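Local coordinates for protein TRAP dicarboxylate transporter, DctP subunit (Chromohalobacter salexigens, PDB 4P1L) that binds D-glucuronate in the periplasm and probably delivers it to the membrane permease of a tripartite ATP-independent periplasmic (TRAP) transport system, at residues P105-S110 with S316-I321; M92-I95 with A99-L102; G55-K60 with E244-K249. All coordinates share one frame; numbering follows the deposited sequence.

Contact 1. Residues P105-S110 with S316-I321; sequences PFIFKS and SLVTDI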
# COMPACT_ATOMS: atom_id res chain seq x y z
N PRO A 105 0.08 -12.78 -1.71
CA PRO A 105 1.14 -12.79 -0.71
C PRO A 105 2.47 -13.30 -1.26
O PRO A 105 2.49 -14.28 -2.01
CB PRO A 105 0.59 -13.72 0.40
CG PRO A 105 -0.91 -13.61 0.24
CD PRO A 105 -1.12 -13.51 -1.26
N PHE A 106 3.55 -12.63 -0.90
CA PHE A 106 4.90 -13.04 -1.33
C PHE A 106 5.16 -12.97 -2.83
O PHE A 106 6.12 -13.55 -3.32
CB PHE A 106 5.22 -14.46 -0.79
CG PHE A 106 5.12 -14.57 0.70
CD1 PHE A 106 6.16 -14.13 1.52
CD2 PHE A 106 3.97 -15.09 1.31
CE1 PHE A 106 6.06 -14.22 2.88
CE2 PHE A 106 3.89 -15.18 2.69
CZ PHE A 106 4.92 -14.74 3.47
N ILE A 107 4.35 -12.25 -3.60
CA ILE A 107 4.60 -12.22 -5.03
C ILE A 107 5.92 -11.51 -5.35
O ILE A 107 6.60 -11.86 -6.31
CB ILE A 107 3.42 -11.63 -5.84
CG1 ILE A 107 3.64 -11.99 -7.31
CG2 ILE A 107 3.24 -10.13 -5.58
CD1 ILE A 107 2.43 -11.79 -8.15
N PHE A 108 6.28 -10.50 -4.55
CA PHE A 108 7.57 -9.82 -4.68
C PHE A 108 8.55 -10.34 -3.63
O PHE A 108 8.17 -10.56 -2.48
CB PHE A 108 7.42 -8.29 -4.50
CG PHE A 108 6.62 -7.63 -5.58
CD1 PHE A 108 7.08 -7.58 -6.89
CD2 PHE A 108 5.38 -7.09 -5.30
CE1 PHE A 108 6.35 -6.99 -7.88
CE2 PHE A 108 4.63 -6.49 -6.28
CZ PHE A 108 5.12 -6.46 -7.58
N LYS A 109 9.82 -10.53 -4.01
CA LYS A 109 10.85 -11.02 -3.11
C LYS A 109 11.37 -9.90 -2.19
O LYS A 109 11.82 -10.15 -1.07
CB LYS A 109 12.02 -11.61 -3.91
CG LYS A 109 11.69 -12.90 -4.64
CD LYS A 109 12.91 -13.50 -5.34
CE LYS A 109 12.54 -14.80 -6.08
NZ LYS A 109 13.73 -15.40 -6.77
N SER A 110 11.32 -8.67 -2.67
CA SER A 110 11.77 -7.53 -1.88
C SER A 110 11.19 -6.24 -2.45
O SER A 110 10.74 -6.21 -3.59
CB SER A 110 13.30 -7.44 -1.88
OG SER A 110 13.79 -7.15 -3.17
N SER A 316 -0.58 -14.70 -16.94
CA SER A 316 0.72 -14.32 -17.47
C SER A 316 1.32 -13.10 -16.76
O SER A 316 2.55 -12.94 -16.70
CB SER A 316 0.65 -14.14 -18.99
OG SER A 316 -0.04 -12.96 -19.35
N LEU A 317 0.46 -12.25 -16.18
CA LEU A 317 0.93 -11.18 -15.35
C LEU A 317 1.55 -11.75 -14.05
O LEU A 317 2.61 -11.30 -13.62
CB LEU A 317 -0.21 -10.21 -15.04
CG LEU A 317 0.12 -8.96 -14.23
CD1 LEU A 317 1.32 -8.20 -14.81
CD2 LEU A 317 -1.13 -8.05 -14.17
N VAL A 318 0.88 -12.73 -13.45
CA VAL A 318 1.44 -13.40 -12.27
C VAL A 318 2.81 -14.03 -12.58
O VAL A 318 3.78 -13.81 -11.86
CB VAL A 318 0.48 -14.48 -11.73
CG1 VAL A 318 1.12 -15.19 -10.54
CG2 VAL A 318 -0.89 -13.87 -11.34
N THR A 319 2.88 -14.81 -13.66
CA THR A 319 4.12 -15.51 -14.00
C THR A 319 5.20 -14.55 -14.49
O THR A 319 6.39 -14.78 -14.21
CB THR A 319 3.89 -16.67 -15.00
OG1 THR A 319 3.39 -16.15 -16.23
CG2 THR A 319 2.90 -17.65 -14.47
N ASP A 320 4.82 -13.45 -15.15
CA ASP A 320 5.83 -12.49 -15.59
C ASP A 320 6.50 -11.83 -14.38
O ASP A 320 7.72 -11.63 -14.36
CB ASP A 320 5.25 -11.43 -16.53
CG ASP A 320 4.95 -11.97 -17.95
OD1 ASP A 320 5.40 -13.08 -18.30
OD2 ASP A 320 4.25 -11.25 -18.70
N ILE A 321 5.72 -11.49 -13.35
CA ILE A 321 6.27 -10.89 -12.16
C ILE A 321 7.19 -11.89 -11.44
O ILE A 321 8.28 -11.54 -10.99
CB ILE A 321 5.16 -10.38 -11.23
CG1 ILE A 321 4.50 -9.14 -11.85
CG2 ILE A 321 5.74 -10.06 -9.84
CD1 ILE A 321 3.15 -8.77 -11.23

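Contact 2. Residues M92-I95 with A99-L102; sequences MGPI and ANVL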
# COMPACT_ATOMS: atom_id res chain seq x y z
N MSE A 92 -7.20 -1.13 -4.09
CA MSE A 92 -7.51 -0.97 -5.51
C MSE A 92 -7.95 -2.31 -6.12
O MSE A 92 -8.62 -2.35 -7.16
CB MSE A 92 -6.29 -0.42 -6.25
CG MSE A 92 -6.49 0.06 -7.69
SE MSE A 92 -7.71 1.59 -7.76
CE MSE A 92 -6.64 2.86 -6.74
N GLY A 93 -7.60 -3.42 -5.47
CA GLY A 93 -7.90 -4.75 -5.99
C GLY A 93 -9.37 -5.00 -6.26
O GLY A 93 -9.75 -5.49 -7.33
N PRO A 94 -10.23 -4.65 -5.30
CA PRO A 94 -11.67 -4.85 -5.57
C PRO A 94 -12.24 -3.97 -6.69
O PRO A 94 -13.36 -4.22 -7.13
CB PRO A 94 -12.32 -4.48 -4.23
CG PRO A 94 -11.25 -4.85 -3.19
CD PRO A 94 -9.92 -4.59 -3.86
N ILE A 95 -11.49 -2.97 -7.15
CA ILE A 95 -11.99 -2.03 -8.13
C ILE A 95 -11.41 -2.33 -9.51
O ILE A 95 -12.10 -2.20 -10.53
CB ILE A 95 -11.66 -0.60 -7.68
CG1 ILE A 95 -12.39 -0.35 -6.35
CG2 ILE A 95 -12.08 0.41 -8.72
CD1 ILE A 95 -11.74 0.61 -5.47
N ALA A 99 -5.10 -5.25 -10.55
CA ALA A 99 -4.44 -4.79 -9.34
C ALA A 99 -4.41 -5.86 -8.27
O ALA A 99 -3.51 -5.84 -7.42
CB ALA A 99 -5.10 -3.49 -8.80
N ASN A 100 -5.36 -6.81 -8.29
CA ASN A 100 -5.34 -7.87 -7.28
C ASN A 100 -4.08 -8.72 -7.32
O ASN A 100 -3.71 -9.34 -6.32
CB ASN A 100 -6.54 -8.81 -7.41
CG ASN A 100 -7.76 -8.29 -6.71
OD1 ASN A 100 -7.70 -7.95 -5.54
ND2 ASN A 100 -8.86 -8.16 -7.45
N VAL A 101 -3.41 -8.75 -8.47
CA VAL A 101 -2.18 -9.53 -8.57
C VAL A 101 -1.16 -9.07 -7.53
O VAL A 101 -0.43 -9.88 -6.96
CB VAL A 101 -1.57 -9.42 -9.99
CG1 VAL A 101 -0.17 -10.03 -10.04
CG2 VAL A 101 -2.49 -10.12 -11.00
N LEU A 102 -1.15 -7.76 -7.25
CA LEU A 102 -0.20 -7.17 -6.32
C LEU A 102 -0.48 -7.55 -4.88
O LEU A 102 0.37 -7.37 -4.02
CB LEU A 102 -0.23 -5.64 -6.46
CG LEU A 102 0.13 -5.14 -7.84
CD1 LEU A 102 -0.10 -3.60 -7.91
CD2 LEU A 102 1.55 -5.53 -8.24

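Contact 3. Residues G55-K60 with E244-K249; sequences GRVEPK and EELSEK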
# COMPACT_ATOMS: atom_id res chain seq x y z
N GLY A 55 1.20 28.38 -11.95
CA GLY A 55 -0.01 28.62 -11.17
C GLY A 55 -1.32 28.21 -11.83
O GLY A 55 -2.39 28.41 -11.26
N ARG A 56 -1.25 27.64 -13.03
CA ARG A 56 -2.47 27.19 -13.71
C ARG A 56 -3.10 26.03 -12.95
O ARG A 56 -4.32 25.87 -12.93
CB ARG A 56 -2.18 26.76 -15.15
CG ARG A 56 -1.89 27.92 -16.10
CD ARG A 56 -1.75 27.41 -17.51
NE ARG A 56 -0.53 26.64 -17.70
CZ ARG A 56 0.67 27.16 -17.91
NH1 ARG A 56 0.85 28.48 -17.96
NH2 ARG A 56 1.72 26.35 -18.07
N VAL A 57 -2.25 25.21 -12.35
CA VAL A 57 -2.73 24.10 -11.56
C VAL A 57 -2.14 24.25 -10.18
O VAL A 57 -0.92 24.25 -10.02
CB VAL A 57 -2.28 22.77 -12.13
CG1 VAL A 57 -2.91 21.63 -11.32
CG2 VAL A 57 -2.62 22.68 -13.63
N GLU A 58 -3.01 24.38 -9.19
CA GLU A 58 -2.60 24.63 -7.81
C GLU A 58 -3.13 23.54 -6.89
O GLU A 58 -4.19 23.69 -6.29
CB GLU A 58 -3.11 26.00 -7.36
CG GLU A 58 -2.67 27.10 -8.32
CD GLU A 58 -3.09 28.49 -7.89
OE1 GLU A 58 -3.56 28.67 -6.75
OE2 GLU A 58 -2.92 29.42 -8.71
N PRO A 59 -2.38 22.42 -6.78
CA PRO A 59 -2.88 21.32 -5.95
C PRO A 59 -2.79 21.61 -4.46
O PRO A 59 -1.88 22.30 -3.98
CB PRO A 59 -1.96 20.15 -6.32
CG PRO A 59 -1.30 20.58 -7.63
CD PRO A 59 -1.17 22.05 -7.52
N LYS A 60 -3.77 21.10 -3.73
CA LYS A 60 -3.77 21.18 -2.28
C LYS A 60 -3.97 19.79 -1.75
O LYS A 60 -4.93 19.11 -2.14
CB LYS A 60 -4.89 22.10 -1.78
CG LYS A 60 -4.74 22.50 -0.32
CD LYS A 60 -5.78 23.55 0.10
CE LYS A 60 -5.56 24.92 -0.57
NZ LYS A 60 -6.39 26.02 0.08
N GLU A 244 -7.52 15.11 -18.43
CA GLU A 244 -7.87 15.43 -19.81
C GLU A 244 -8.13 16.92 -20.03
O GLU A 244 -7.94 17.43 -21.13
CB GLU A 244 -9.08 14.62 -20.24
CG GLU A 244 -8.75 13.14 -20.37
CD GLU A 244 -9.90 12.32 -20.91
OE1 GLU A 244 -11.08 12.72 -20.72
OE2 GLU A 244 -9.61 11.27 -21.52
N GLU A 245 -8.56 17.62 -18.97
CA GLU A 245 -8.88 19.04 -19.09
C GLU A 245 -7.64 19.89 -19.37
O GLU A 245 -7.75 20.97 -19.91
CB GLU A 245 -9.52 19.55 -17.81
CG GLU A 245 -10.94 19.12 -17.60
CD GLU A 245 -11.44 19.49 -16.22
OE1 GLU A 245 -10.62 19.54 -15.27
OE2 GLU A 245 -12.66 19.73 -16.09
N LEU A 246 -6.48 19.38 -18.98
CA LEU A 246 -5.24 20.16 -19.03
C LEU A 246 -4.73 20.38 -20.46
O LEU A 246 -5.17 19.70 -21.38
CB LEU A 246 -4.15 19.43 -18.25
CG LEU A 246 -4.40 19.14 -16.76
CD1 LEU A 246 -3.29 18.22 -16.24
CD2 LEU A 246 -4.45 20.43 -15.98
N SER A 247 -3.80 21.31 -20.62
CA SER A 247 -2.98 21.38 -21.83
C SER A 247 -2.02 20.19 -21.87
O SER A 247 -1.70 19.57 -20.83
CB SER A 247 -2.16 22.67 -21.85
OG SER A 247 -1.17 22.62 -20.81
N GLU A 248 -1.57 19.87 -23.08
CA GLU A 248 -0.57 18.81 -23.28
C GLU A 248 0.72 19.19 -22.55
O GLU A 248 1.38 18.33 -21.95
CB GLU A 248 -0.32 18.60 -24.78
CG GLU A 248 0.54 17.39 -25.13
CD GLU A 248 2.03 17.69 -25.11
OE1 GLU A 248 2.42 18.80 -25.54
OE2 GLU A 248 2.80 16.81 -24.66
N LYS A 249 1.09 20.47 -22.59
CA LYS A 249 2.33 20.89 -21.94
C LYS A 249 2.22 20.71 -20.42
O LYS A 249 3.16 20.25 -19.77
CB LYS A 249 2.67 22.34 -22.28
CG LYS A 249 4.04 22.77 -21.77
CD LYS A 249 4.30 24.25 -22.00
CE LYS A 249 3.20 25.10 -21.37
NZ LYS A 249 3.68 26.43 -20.90

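Contact 1. Residues P105-S110 with S316-I321
Ile-107 and Ile-321 meet at the centre of a wholly apolar contact, their side chains crossing at about a right angle. The branch that does most of the touching is CG2 of Ile-321: it lies 3.8 Å from CG1 of Ile-107 and 4.1 Å from the terminal CD1 of the same residue. CG1 of Ile-107 stands opposite its own backbone N (chi1 -165°), and chi2 is also extended, which stretches the side chain straight out from the loop to the helix. Its CD1 then reaches a second helical residue more loosely, 4.4 Å from Val-318 CG1, one turn back from Ile-321. Aromatic packing completes the group. The ring of Phe-108 approaches the same CG2 obliquely, with CE1 at 3.7 Å, so the one methyl touches both the isoleucine chain and the phenyl ring.

The arrangement anchors helix 315-323, the last of the chain, to the long loop that follows strand 84-88 of the five-stranded sheet. The order of that sheet, 2-1-3-5-4 with the fourth strand in line antiparallel, is the pattern of type II periplasmic binding proteins. Ile-117 of helix 111-118 touches both Phe-108 and Ile-321, and Ile-122 of the next helix also lies against Ile-321.

Polar links run through a residue beyond the helical segment: Gln-325 donates from NE2 to the carbonyl oxygens of Ile-107 and Ile-321, and its OE1 accepts from Lys-109 N. On another side of the helix, Asp-320 forms a salt bridge with Arg-125 through OD2.

Contact 2. Residues M92-I95 with A99-L102
Asn-100 lays its side-chain amide against the backbone of Gly-93, where the absence of a side chain permits a very close approach. OD1 comes within 3.2 Å of Gly-93 CA, while ND2 is 2.8 Å from Gly-93 O, so both ends of the amide lie alongside the glycine. CG of Asn-100 is directed away from its own carbonyl carbon (chi1 -84°), which brings the group across to the other segment. Next to this polar pair is a small apolar one: CB of Ala-99 sits 4.0 Å from CG of Met-92, a selenomethionine whose chain bends at chi2 and chi3 and carries its selenium away from the alanine.

Each segment contains a beta turn whose two central residues have helical backbone angles, closed by a bond from the fourth residue to the first: Ile-95 N to Met-92 O at 2.9 Å, and Leu-102 N to Ala-99 O at 3.0 Å. The two turns follow one another in the loop between strand 84-88 and helix 111-118, and the chain doubles back between them.

Farther out, Asn-171, just ahead of helix 172-181, donates from ND2 to Asn-100 OD1 and thereby helps to fix the rotation of the amide; it also touches Pro-94. Met-92 rests on Ile-74 of helix 70-78 and on Leu-130 of helix 121-132, and its side chain is about 6 Å from that of the glucuronate-binding Gln-70.

Contact 3. Residues G55-K60 with E244-K249
Arg-56 and Lys-249 send their side chains across each other at about a right angle, and their nitrogen ends meet at the surface. NH2 of Arg-56 is 3.4 Å from NZ of Lys-249 and 3.8 Å from its CE, with the amine set obliquely to the guanidinium group. Both nitrogens are donors, and they do not bond to each other. Asp-250, the residue after the lysine, probably helps to hold the guanidinium here: its OD1 forms a salt bridge with the same NH2, and its negative charge probably eases the approach of the two cations. The arginine chain reaches this place by turning sharply at chi3 (-70°) after an extended chi2. Lys-249, starting with CG opposite its backbone N (chi1 -172°), bends later in its length, at chi3 and chi4, and its amine swings round to the arginine.

Deeper in, Val-57 and Leu-246 form the apolar half of the contact. Their side chains too cross at about a right angle, and the touching is methyl to methyl, Val-57 CG2 against Leu-246 CD2 at 3.7 Å. In Leu-246 it is CD1 that continues the extended chain, while CD2, the branch out of line with it, turns to the valine. Both residues also rest on Trp-26 and Ile-254, which makes the pair part of a larger apolar cluster.

Ser-247, between the two halves, is the N-cap of the long helix 248-282, its OG accepting from Asp-250 N. The contact thus joins the junction between helices 240-245 and 248-282 to the turn that links helix 37-52 with strand 59-62, an outermost strand of the five-stranded sheet, paired with strand 26-29.

How the contacts relate
Contacts 1 and 2 adjoin, their centres 13 Å apart, and share the loop between strand 84-88 and helix 111-118. Val-101 and Leu-102 of contact 2 bridge them: Val-101 CG1 packs 3.7 Å from Ile-321 CD1, and Leu-102 CD2 lies 3.7 Å from Phe-108 CZ. Contact 2 is the nearer to the sugar, with the side chain of Met-92 about 10 Å from the bound glucuronate against about 14 Å for that of Phe-108. Contact 3 stands apart, its nearest atoms about 17 Å from contact 2 and about 22 Å from contact 1, away from the binding site. In sequence its segments enclose contact 2 but interleave with those of contact 1.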